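Local coordinates for protein B-agarase (Agarivorans gilvus, PDB 5Z6P) that probably hydrolyses the beta-glycosidic linkages of agarose as a beta-agarase of glycoside hydrolase family 50, at residues Leu305-Leu310 against Gly434-Pro439; Pro448-Gly453 against Gly503-Asn508. All blocks are in the same frame, centred on the assembly; numbering follows the deposited sequence.

Contact 1: Leu305-Leu310 against Gly434-Pro439; sequences LDIIRL and GNWTAP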
loop_
_atom_site.group_PDB
_atom_site.type_symbol
_atom_site.label_atom_id
_atom_site.label_comp_id
_atom_site.label_asym_id
_atom_site.label_seq_id
_atom_site.Cartn_x
_atom_site.Cartn_y
_atom_site.Cartn_z
ATOM N N LEU A 305 -13.274 -0.132 5.843
ATOM C CA LEU A 305 -11.874 0.076 6.196
ATOM C C LEU A 305 -11.168 -1.236 6.533
ATOM O O LEU A 305 -11.776 -2.169 7.035
ATOM C CB LEU A 305 -11.762 1.023 7.394
ATOM C CG LEU A 305 -12.661 2.269 7.390
ATOM C CD1 LEU A 305 -12.479 3.068 8.683
ATOM C CD2 LEU A 305 -12.381 3.139 6.179
ATOM N N ASP A 306 -9.883 -1.287 6.230
ATOM C CA ASP A 306 -9.055 -2.418 6.575
ATOM C C ASP A 306 -8.469 -2.282 7.986
ATOM O O ASP A 306 -8.443 -1.194 8.552
ATOM C CB ASP A 306 -7.920 -2.563 5.570
ATOM C CG ASP A 306 -8.412 -2.822 4.168
ATOM O OD1 ASP A 306 -9.446 -3.507 3.984
ATOM O OD2 ASP A 306 -7.749 -2.306 3.257
ATOM N N ILE A 307 -7.988 -3.401 8.519
ATOM C CA ILE A 307 -7.290 -3.461 9.801
ATOM C C ILE A 307 -8.183 -2.957 10.940
ATOM O O ILE A 307 -7.932 -1.926 11.532
ATOM C CB ILE A 307 -5.983 -2.657 9.772
ATOM C CG1 ILE A 307 -5.190 -2.957 8.495
ATOM C CG2 ILE A 307 -5.145 -2.950 11.025
ATOM C CD1 ILE A 307 -4.471 -4.302 8.504
ATOM N N ILE A 308 -9.238 -3.702 11.236
ATOM C CA ILE A 308 -10.087 -3.380 12.364
ATOM C C ILE A 308 -9.710 -4.320 13.514
ATOM O O ILE A 308 -10.375 -5.300 13.810
ATOM C CB ILE A 308 -11.565 -3.461 11.975
ATOM C CG1 ILE A 308 -11.781 -2.560 10.748
ATOM C CG2 ILE A 308 -12.448 -3.008 13.133
ATOM C CD1 ILE A 308 -13.073 -2.725 10.066
ATOM N N ARG A 309 -8.603 -3.967 14.151
ATOM C CA ARG A 309 -7.941 -4.801 15.138
ATOM C C ARG A 309 -6.835 -3.954 15.758
ATOM O O ARG A 309 -6.553 -2.853 15.260
ATOM C CB ARG A 309 -7.372 -6.068 14.497
ATOM C CG ARG A 309 -6.251 -5.809 13.496
ATOM C CD ARG A 309 -5.758 -7.105 12.847
ATOM N NE ARG A 309 -4.492 -6.928 12.145
ATOM C CZ ARG A 309 -3.953 -7.845 11.345
ATOM N NH1 ARG A 309 -4.575 -9.005 11.157
ATOM N NH2 ARG A 309 -2.801 -7.609 10.736
ATOM N N LEU A 310 -6.207 -4.459 16.822
ATOM C CA LEU A 310 -5.190 -3.689 17.535
ATOM C C LEU A 310 -3.759 -4.073 17.150
ATOM O O LEU A 310 -2.828 -3.309 17.368
ATOM C CB LEU A 310 -5.351 -3.852 19.042
ATOM C CG LEU A 310 -6.578 -3.256 19.712
ATOM C CD1 LEU A 310 -6.319 -3.109 21.195
ATOM C CD2 LEU A 310 -6.983 -1.932 19.085
ATOM N N GLY A 434 -13.747 -4.193 6.532
ATOM C CA GLY A 434 -12.853 -4.643 5.489
ATOM C C GLY A 434 -11.924 -5.782 5.862
ATOM O O GLY A 434 -12.210 -6.549 6.765
ATOM N N ASN A 435 -10.808 -5.895 5.152
ATOM C CA ASN A 435 -9.911 -7.013 5.393
ATOM C C ASN A 435 -9.167 -6.863 6.697
ATOM O O ASN A 435 -8.925 -5.748 7.150
ATOM C CB ASN A 435 -8.913 -7.183 4.267
ATOM C CG ASN A 435 -8.396 -8.600 4.188
ATOM O OD1 ASN A 435 -9.062 -9.524 4.650
ATOM N ND2 ASN A 435 -7.220 -8.779 3.622
ATOM N N TRP A 436 -8.808 -8.001 7.285
ATOM C CA TRP A 436 -8.115 -8.048 8.559
ATOM C C TRP A 436 -8.958 -7.400 9.655
ATOM O O TRP A 436 -8.469 -6.576 10.434
ATOM C CB TRP A 436 -6.735 -7.383 8.430
ATOM C CG TRP A 436 -5.847 -8.085 7.395
ATOM C CD1 TRP A 436 -5.414 -9.384 7.437
ATOM C CD2 TRP A 436 -5.317 -7.529 6.189
ATOM N NE1 TRP A 436 -4.639 -9.667 6.331
ATOM C CE2 TRP A 436 -4.563 -8.543 5.547
ATOM C CE3 TRP A 436 -5.396 -6.264 5.581
ATOM C CZ2 TRP A 436 -3.890 -8.335 4.334
ATOM C CZ3 TRP A 436 -4.728 -6.056 4.376
ATOM C CH2 TRP A 436 -3.987 -7.088 3.763
ATOM N N THR A 437 -10.240 -7.756 9.667
ATOM C CA THR A 437 -11.128 -7.455 10.773
ATOM C C THR A 437 -10.964 -8.551 11.834
ATOM O O THR A 437 -10.971 -9.732 11.494
ATOM C CB THR A 437 -12.594 -7.369 10.307
ATOM O OG1 THR A 437 -12.788 -6.194 9.512
ATOM C CG2 THR A 437 -13.531 -7.316 11.494
ATOM N N ALA A 438 -10.797 -8.167 13.101
ATOM C CA ALA A 438 -10.672 -9.146 14.190
ATOM C C ALA A 438 -11.884 -10.061 14.225
ATOM O O ALA A 438 -13.001 -9.601 14.104
ATOM C CB ALA A 438 -10.500 -8.458 15.529
ATOM N N PRO A 439 -11.649 -11.368 14.392
ATOM C CA PRO A 439 -12.707 -12.378 14.356
ATOM C C PRO A 439 -13.729 -12.167 15.465
ATOM O O PRO A 439 -14.817 -12.721 15.389
ATOM C CB PRO A 439 -11.948 -13.696 14.556
ATOM C CG PRO A 439 -10.546 -13.388 14.241
ATOM C CD PRO A 439 -10.336 -11.974 14.660
#
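The indole of Trp436 overlaps the end of Ile307 across two loops that run side by side at the C-terminal end of strand 299-305, a position consistent with the rim of the (beta/alpha)8 barrel expected for this family. Ile307 CD1 comes in obliquely, 3.6 Å from Trp436 CE3. CB of Ile307 points away from the other loop, but chi1 -46° sets CG1 beside the backbone N, and the bent second torsion, chi2 -76°, swings CD1 to the indole. Asn435 ND2 lies 3.2 Å above the ring plane of Trp436, over its centre. Arg309 crosses the tryptophan from the other end of the loop. Its CG sits between backbone N and carbonyl carbon, and the chain then runs extended until Trp436 CB lies over one face of the guanidinium, offset toward its rim; the guanidinium and indole planes are 47° apart, so the two groups do not stack. NH1 stands 3.8 Å from Trp436 CD1, while NH2 bonds to Asn312 OD1.

Backbone hydrogen bonds join the loops. Ile307 N donates one of 2.9 Å to Asn435 O, Ala438 N one of 3.0 Å to Ile308 O, and Gly434 N one to Leu305 O; the bond from Ile308 N to Trp436 O is weak. Asp306 adds a side-chain grip: OD1 takes the N-H of Asn435 at 3.0 Å on its anti side, somewhat out of the carboxylate plane. The backbone of Asp306 is also bonded to Tyr714 and Tyr717, which ties the pair to the neighbourhood of strand 709-714. Ile308 and Thr437 lie alongside each other, pointing the same way, with Ile308 CD1 3.5 Å from Thr437 OG1, and that hydroxyl donates to Gly434 O at 2.8 Å.

Contact 2: Pro448-Gly453 against Gly503-Asn508; sequences PFFANG and GIFIDN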
loop_
_atom_site.group_PDB
_atom_site.type_symbol
_atom_site.label_atom_id
_atom_site.label_comp_id
_atom_site.label_asym_id
_atom_site.label_seq_id
_atom_site.Cartn_x
_atom_site.Cartn_y
_atom_site.Cartn_z
ATOM N N PRO A 448 -21.966 -6.255 7.590
ATOM C CA PRO A 448 -21.216 -7.312 6.900
ATOM C C PRO A 448 -19.704 -7.132 7.057
ATOM O O PRO A 448 -19.237 -6.028 7.334
ATOM C CB PRO A 448 -21.627 -7.151 5.445
ATOM C CG PRO A 448 -22.962 -6.425 5.499
ATOM C CD PRO A 448 -22.849 -5.516 6.671
ATOM N N PHE A 449 -18.953 -8.210 6.889
ATOM C CA PHE A 449 -17.506 -8.145 7.024
ATOM C C PHE A 449 -16.827 -9.019 5.958
ATOM O O PHE A 449 -17.470 -9.866 5.352
ATOM C CB PHE A 449 -17.083 -8.587 8.424
ATOM C CG PHE A 449 -17.370 -10.032 8.705
ATOM C CD1 PHE A 449 -18.603 -10.430 9.186
ATOM C CD2 PHE A 449 -16.407 -11.000 8.477
ATOM C CE1 PHE A 449 -18.870 -11.767 9.423
ATOM C CE2 PHE A 449 -16.677 -12.323 8.701
ATOM C CZ PHE A 449 -17.907 -12.710 9.169
ATOM N N PHE A 450 -15.538 -8.792 5.737
ATOM C CA PHE A 450 -14.754 -9.619 4.839
ATOM C C PHE A 450 -13.792 -10.480 5.673
ATOM O O PHE A 450 -13.207 -10.001 6.625
ATOM C CB PHE A 450 -13.998 -8.752 3.835
ATOM C CG PHE A 450 -14.874 -8.161 2.746
ATOM C CD1 PHE A 450 -15.791 -7.150 3.017
ATOM C CD2 PHE A 450 -14.767 -8.615 1.443
ATOM C CE1 PHE A 450 -16.585 -6.624 1.998
ATOM C CE2 PHE A 450 -15.559 -8.088 0.418
ATOM C CZ PHE A 450 -16.465 -7.092 0.694
ATOM N N ALA A 451 -13.664 -11.757 5.329
ATOM C CA ALA A 451 -12.777 -12.675 6.049
ATOM C C ALA A 451 -11.465 -12.854 5.279
ATOM O O ALA A 451 -11.398 -12.564 4.085
ATOM C CB ALA A 451 -13.451 -14.027 6.261
ATOM N N ASN A 452 -10.430 -13.319 5.969
ATOM C CA ASN A 452 -9.116 -13.502 5.369
ATOM C C ASN A 452 -8.390 -14.703 5.963
ATOM O O ASN A 452 -8.601 -15.054 7.122
ATOM C CB ASN A 452 -8.262 -12.269 5.568
ATOM C CG ASN A 452 -7.719 -12.174 6.980
ATOM O OD1 ASN A 452 -8.391 -11.670 7.878
ATOM N ND2 ASN A 452 -6.518 -12.692 7.189
ATOM N N GLY A 453 -7.524 -15.306 5.162
ATOM C CA GLY A 453 -6.644 -16.343 5.632
ATOM C C GLY A 453 -5.334 -16.252 4.884
ATOM O O GLY A 453 -5.284 -15.726 3.782
ATOM N N GLY A 503 -17.227 -12.162 1.818
ATOM C CA GLY A 503 -16.311 -12.992 1.068
ATOM C C GLY A 503 -14.988 -13.180 1.783
ATOM O O GLY A 503 -14.735 -12.571 2.810
ATOM N N ILE A 504 -14.141 -14.027 1.206
ATOM C CA ILE A 504 -12.886 -14.423 1.819
ATOM C C ILE A 504 -11.699 -14.097 0.927
ATOM O O ILE A 504 -11.629 -14.566 -0.204
ATOM C CB ILE A 504 -12.878 -15.930 2.118
ATOM C CG1 ILE A 504 -14.139 -16.319 2.908
ATOM C CG2 ILE A 504 -11.580 -16.322 2.842
ATOM C CD1 ILE A 504 -14.555 -17.744 2.713
ATOM N N PHE A 505 -10.788 -13.268 1.424
ATOM C CA PHE A 505 -9.524 -13.037 0.740
ATOM C C PHE A 505 -8.562 -14.123 1.181
ATOM O O PHE A 505 -8.507 -14.447 2.359
ATOM C CB PHE A 505 -8.894 -11.671 1.076
ATOM C CG PHE A 505 -9.704 -10.481 0.668
ATOM C CD1 PHE A 505 -9.711 -10.047 -0.643
ATOM C CD2 PHE A 505 -10.401 -9.755 1.610
ATOM C CE1 PHE A 505 -10.439 -8.926 -1.012
ATOM C CE2 PHE A 505 -11.135 -8.636 1.236
ATOM C CZ PHE A 505 -11.156 -8.238 -0.075
ATOM N N ILE A 506 -7.796 -14.668 0.252
ATOM C CA ILE A 506 -6.721 -15.577 0.619
ATOM C C ILE A 506 -5.400 -15.017 0.147
ATOM O O ILE A 506 -5.244 -14.694 -1.015
ATOM C CB ILE A 506 -6.904 -16.999 0.037
ATOM C CG1 ILE A 506 -8.157 -17.661 0.596
ATOM C CG2 ILE A 506 -5.673 -17.853 0.354
ATOM C CD1 ILE A 506 -8.105 -17.928 2.087
ATOM N N ASP A 507 -4.459 -14.887 1.084
ATOM C CA ASP A 507 -3.136 -14.352 0.809
ATOM C C ASP A 507 -3.228 -12.888 0.396
ATOM O O ASP A 507 -4.310 -12.318 0.383
ATOM C CB ASP A 507 -2.424 -15.195 -0.265
ATOM C CG ASP A 507 -2.048 -16.587 0.246
ATOM O OD1 ASP A 507 -1.683 -16.699 1.421
ATOM O OD2 ASP A 507 -2.137 -17.559 -0.521
ATOM N N ASN A 508 -2.094 -12.297 0.045
ATOM C CA ASN A 508 -2.008 -10.857 -0.158
ATOM C C ASN A 508 -0.697 -10.469 -0.833
ATOM O O ASN A 508 0.373 -10.881 -0.396
ATOM C CB ASN A 508 -2.151 -10.127 1.192
ATOM C CG ASN A 508 -2.078 -8.608 1.067
ATOM O OD1 ASN A 508 -2.989 -7.967 0.557
ATOM N ND2 ASN A 508 -1.008 -8.028 1.581
#
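Strand 449-453 and the 503-506 part of strand 501-506 run parallel, their axes 4.5 Å apart at closest approach and 31° from alignment, as neighbouring strands of a beta-alpha-beta unit whose connection carries helix 478-495. Four backbone hydrogen bonds alternate across the pair: Ala451 N to Gly503 O (2.9 Å), Phe505 N to Ala451 O (2.8 Å), Gly453 N to Phe505 O, and Asp507 N to Gly453 O. On one face of the sheet Phe450 and Phe505 meet. Their planes differ by only 22° but are slid apart, centroids 5.7 Å from each other, so that the rings barely overlap, with Phe450 CD2 3.6 Å from Phe505 CE2. Phe450 has an edge-to-face partner in His713, and Phe505 a cation-pi partner in Arg619. The other face carries Ala451 and Ile504, with CB of the first 4.1 Å from CG1 of the second; Val491 and Ile495 of helix 478-495 pack on Ala451, and Leu606 of helix 581-609 on Ile504. Beyond the strand, Asp507 is hydrogen-bonded through OD2 to Tyr598 OH and through OD1 to Ile455 N.

From the N terminus, the chain leaves strand 299-305 into the first loop of contact 1 and returns 124 residues later, after helix 413-428, at 434-439; that closes the larger loop. Contact 2 opens soon afterwards and closes over 50 residues, from strand 449-453 through helix 478-495 to strand 501-506. The two loops follow in series, neither nested nor crossed. Their centres lie about 10 Å apart, and the segments touch: Asn435 packs on Asn452 and Phe505, and Trp436 on Asn452 and Asn508. Residues 434-439 therefore sit between 305-310 and strand 449-453, joining successive parts of the probable barrel, with Asn435 OD1 3.3 Å from Phe505 CD2.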